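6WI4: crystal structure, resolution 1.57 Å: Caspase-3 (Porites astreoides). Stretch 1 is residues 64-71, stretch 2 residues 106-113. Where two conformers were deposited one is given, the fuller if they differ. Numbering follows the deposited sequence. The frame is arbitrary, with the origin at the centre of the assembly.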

# COMPACT_ATOMS: atom_id res chain seq x y z
N GLU A 64 -13.63 -0.44 -12.18
CA GLU A 64 -12.32 -0.40 -12.81
C GLU A 64 -11.25 -1.01 -11.91
O GLU A 64 -10.35 -1.70 -12.40
CB GLU A 64 -11.96 1.03 -13.17
CG GLU A 64 -12.79 1.53 -14.35
CD GLU A 64 -12.68 3.01 -14.59
OE1 GLU A 64 -12.45 3.77 -13.63
OE2 GLU A 64 -12.85 3.42 -15.77
N ILE A 65 -11.34 -0.79 -10.59
CA ILE A 65 -10.42 -1.44 -9.66
C ILE A 65 -10.56 -2.95 -9.77
O ILE A 65 -9.56 -3.68 -9.85
CB ILE A 65 -10.65 -0.93 -8.23
CG1 ILE A 65 -10.30 0.55 -8.11
CG2 ILE A 65 -9.81 -1.73 -7.24
CD1 ILE A 65 -10.74 1.17 -6.80
N ARG A 66 -11.80 -3.44 -9.79
CA ARG A 66 -12.02 -4.88 -9.91
C ARG A 66 -11.49 -5.40 -11.24
O ARG A 66 -10.91 -6.49 -11.30
CB ARG A 66 -13.52 -5.19 -9.76
CG ARG A 66 -14.07 -4.92 -8.36
CD ARG A 66 -15.41 -5.63 -8.14
NE ARG A 66 -15.84 -5.52 -6.75
CZ ARG A 66 -16.70 -4.60 -6.31
NH1 ARG A 66 -17.03 -4.56 -5.03
NH2 ARG A 66 -17.22 -3.73 -7.16
N ARG A 67 -11.65 -4.62 -12.32
CA ARG A 67 -11.11 -5.04 -13.61
C ARG A 67 -9.60 -5.17 -13.55
O ARG A 67 -9.03 -6.16 -14.04
CB ARG A 67 -11.52 -4.04 -14.70
CG ARG A 67 -10.87 -4.33 -16.07
CD ARG A 67 -11.19 -3.25 -17.11
NE ARG A 67 -10.34 -3.39 -18.30
CZ ARG A 67 -10.56 -2.82 -19.48
NH1 ARG A 67 -9.70 -3.02 -20.48
NH2 ARG A 67 -11.61 -2.03 -19.68
N ILE A 68 -8.92 -4.19 -12.93
CA ILE A 68 -7.47 -4.26 -12.81
C ILE A 68 -7.05 -5.49 -12.03
O ILE A 68 -6.13 -6.22 -12.43
CB ILE A 68 -6.93 -2.97 -12.17
CG1 ILE A 68 -7.14 -1.78 -13.10
CG2 ILE A 68 -5.44 -3.10 -11.89
CD1 ILE A 68 -7.08 -0.44 -12.40
N THR A 69 -7.70 -5.75 -10.89
CA THR A 69 -7.28 -6.90 -10.09
C THR A 69 -7.54 -8.21 -10.83
O THR A 69 -6.72 -9.12 -10.76
CB THR A 69 -7.98 -6.89 -8.73
OG1 THR A 69 -9.39 -7.04 -8.89
CG2 THR A 69 -7.68 -5.59 -8.01
N LYS A 70 -8.64 -8.29 -11.59
CA LYS A 70 -8.89 -9.50 -12.38
C LYS A 70 -7.83 -9.68 -13.46
O LYS A 70 -7.35 -10.79 -13.68
CB LYS A 70 -10.28 -9.46 -13.00
CG LYS A 70 -10.55 -10.68 -13.89
CD LYS A 70 -12.00 -10.81 -14.29
CE LYS A 70 -12.21 -12.11 -15.07
NZ LYS A 70 -13.65 -12.33 -15.41
N GLU A 71 -7.46 -8.60 -14.15
CA GLU A 71 -6.41 -8.70 -15.15
C GLU A 71 -5.08 -9.14 -14.55
O GLU A 71 -4.32 -9.87 -15.19
CB GLU A 71 -6.26 -7.36 -15.89
CG GLU A 71 -7.51 -7.02 -16.69
CD GLU A 71 -7.49 -5.65 -17.31
OE1 GLU A 71 -6.66 -4.79 -16.93
OE2 GLU A 71 -8.35 -5.43 -18.19
N LYS A 106 -11.12 -7.08 1.48
CA LYS A 106 -11.09 -8.53 1.27
C LYS A 106 -11.36 -8.90 -0.19
O LYS A 106 -10.79 -9.87 -0.69
CB LYS A 106 -12.11 -9.21 2.17
CG LYS A 106 -11.76 -9.18 3.64
N ASP A 107 -12.21 -8.13 -0.88
CA ASP A 107 -12.44 -8.38 -2.31
C ASP A 107 -11.16 -8.27 -3.11
O ASP A 107 -10.85 -9.14 -3.93
CB ASP A 107 -13.48 -7.39 -2.85
CG ASP A 107 -14.88 -7.69 -2.37
OD1 ASP A 107 -15.03 -8.56 -1.49
OD2 ASP A 107 -15.82 -7.04 -2.86
N LEU A 108 -10.40 -7.18 -2.90
CA LEU A 108 -9.16 -6.96 -3.63
C LEU A 108 -8.24 -8.15 -3.51
O LEU A 108 -7.71 -8.65 -4.51
CB LEU A 108 -8.45 -5.71 -3.09
CG LEU A 108 -9.07 -4.34 -3.33
CD1 LEU A 108 -8.33 -3.26 -2.55
CD2 LEU A 108 -9.04 -4.04 -4.79
N THR A 109 -8.04 -8.63 -2.29
CA THR A 109 -6.97 -9.58 -2.00
C THR A 109 -7.39 -11.01 -2.25
O THR A 109 -6.54 -11.83 -2.63
CB THR A 109 -6.51 -9.39 -0.56
OG1 THR A 109 -7.65 -9.34 0.31
CG2 THR A 109 -5.78 -8.06 -0.42
N ALA A 110 -8.68 -11.32 -2.10
CA ALA A 110 -9.15 -12.69 -2.25
C ALA A 110 -8.81 -13.25 -3.63
O ALA A 110 -8.38 -14.40 -3.75
CB ALA A 110 -10.66 -12.76 -2.02
N ILE A 111 -8.99 -12.44 -4.68
CA ILE A 111 -8.81 -12.92 -6.04
C ILE A 111 -7.39 -13.39 -6.33
O ILE A 111 -7.16 -14.04 -7.36
CB ILE A 111 -9.25 -11.80 -7.02
CG1 ILE A 111 -9.36 -12.33 -8.46
CG2 ILE A 111 -8.31 -10.62 -6.95
CD1 ILE A 111 -10.45 -11.66 -9.27
N PHE A 112 -6.44 -13.16 -5.43
CA PHE A 112 -5.06 -13.59 -5.62
C PHE A 112 -4.68 -14.83 -4.82
O PHE A 112 -3.60 -15.38 -5.04
CB PHE A 112 -4.10 -12.45 -5.26
CG PHE A 112 -4.19 -11.28 -6.18
CD1 PHE A 112 -3.56 -11.30 -7.41
CD2 PHE A 112 -4.91 -10.15 -5.82
CE1 PHE A 112 -3.64 -10.23 -8.26
CE2 PHE A 112 -5.00 -9.07 -6.67
CZ PHE A 112 -4.36 -9.11 -7.89
N LYS A 113 -5.54 -15.28 -3.90
CA LYS A 113 -5.22 -16.48 -3.15
C LYS A 113 -5.24 -17.73 -4.02
O LYS A 113 -4.64 -18.75 -3.65
CB LYS A 113 -6.19 -16.64 -1.97

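No hydrogen bond crosses between these two stretches, and the residue at the centre of their contact is nevertheless a threonine. Thr69 has the largest area covered by the partner stretch of any residue here, and it touches Leu108, Ile111 and Phe112. It can serve as an apolar residue because its hydroxyl is occupied within its own helix: OG1 of Thr69 donates a hydrogen bond to the carbonyl O of Arg66, 2.9 Å away and one turn back. The same carbonyl accepts the backbone N of Lys70, also at 2.9 Å. Branching at CB gives Thr69 both a hydroxyl and a methyl; with chi1 in the p well, the hydroxyl is held against the backbone, and the methyl CG2 is left to pack against Leu108.

Residues 64-71 lie within a helix that extends beyond both ends of the stretch, and residues 106-110 belong to a second helix. The two run in nearly the same direction, with 19° between their axes and a closest approach of 10.0 Å. The backbones come nearest where the CA atoms of Thr69 and Leu108 are 6.7 Å apart; a small side chain at Thr69 suits this separation. Farther along, a type I turn from Ala110 to Lys113 places Ile111 and Phe112 at its two middle positions, and both reach Thr69; the 3.0 Å bond from Lys113 N to Ala110 O closes the bend.

The apolar part of the contact is built around Leu108. Its CA-to-CB bond points sideways, but chi1 m and chi2 t bring the end of the side chain nearer, so that CD2 lies 3.5 Å from CG2 of Ile65 and 3.8 Å from CG2 of Thr69. Ile65 and Thr69 are four residues apart, about one helical turn, and therefore offer methyl groups on the same side of the helix to a single leucine methyl. All three residues are buried, as suits side chains that pack by shape and by exclusion of water.

The turn supplies the remaining contacts. Ile111 points toward stretch 1; its CG2 is 4.1 Å from CB of Thr69, while its CD1 is 4.1 Å from CA of Lys70. The CA-to-CB bond of Lys70 points away and the residue is exposed, so what it offers Ile111 is CA and CB; CB lies 4.3 Å from Ile111 CD1. Phe112 begins sideways, yet its long, flat, buried ring can still reach Thr69 and cover both its carbonyl and its CB. CZ lies 3.7 Å from the carbonyl O of Thr69, an oblique van der Waals approach, and CE2 makes the apolar contact, 4.2 Å from CB of Thr69.

Charge enters at the exposed margin. Arg66 starts sideways and its long side chain brings the guanidinium to Asp107, whose short side chain points toward stretch 1. NH1 of Arg66 and OD2 of Asp107 form a salt bridge at 3.5 Å, with the oxygen at the guanidinium edge, near its plane. The separation is long for such a pair, so the attraction is electrostatic without a hydrogen bond.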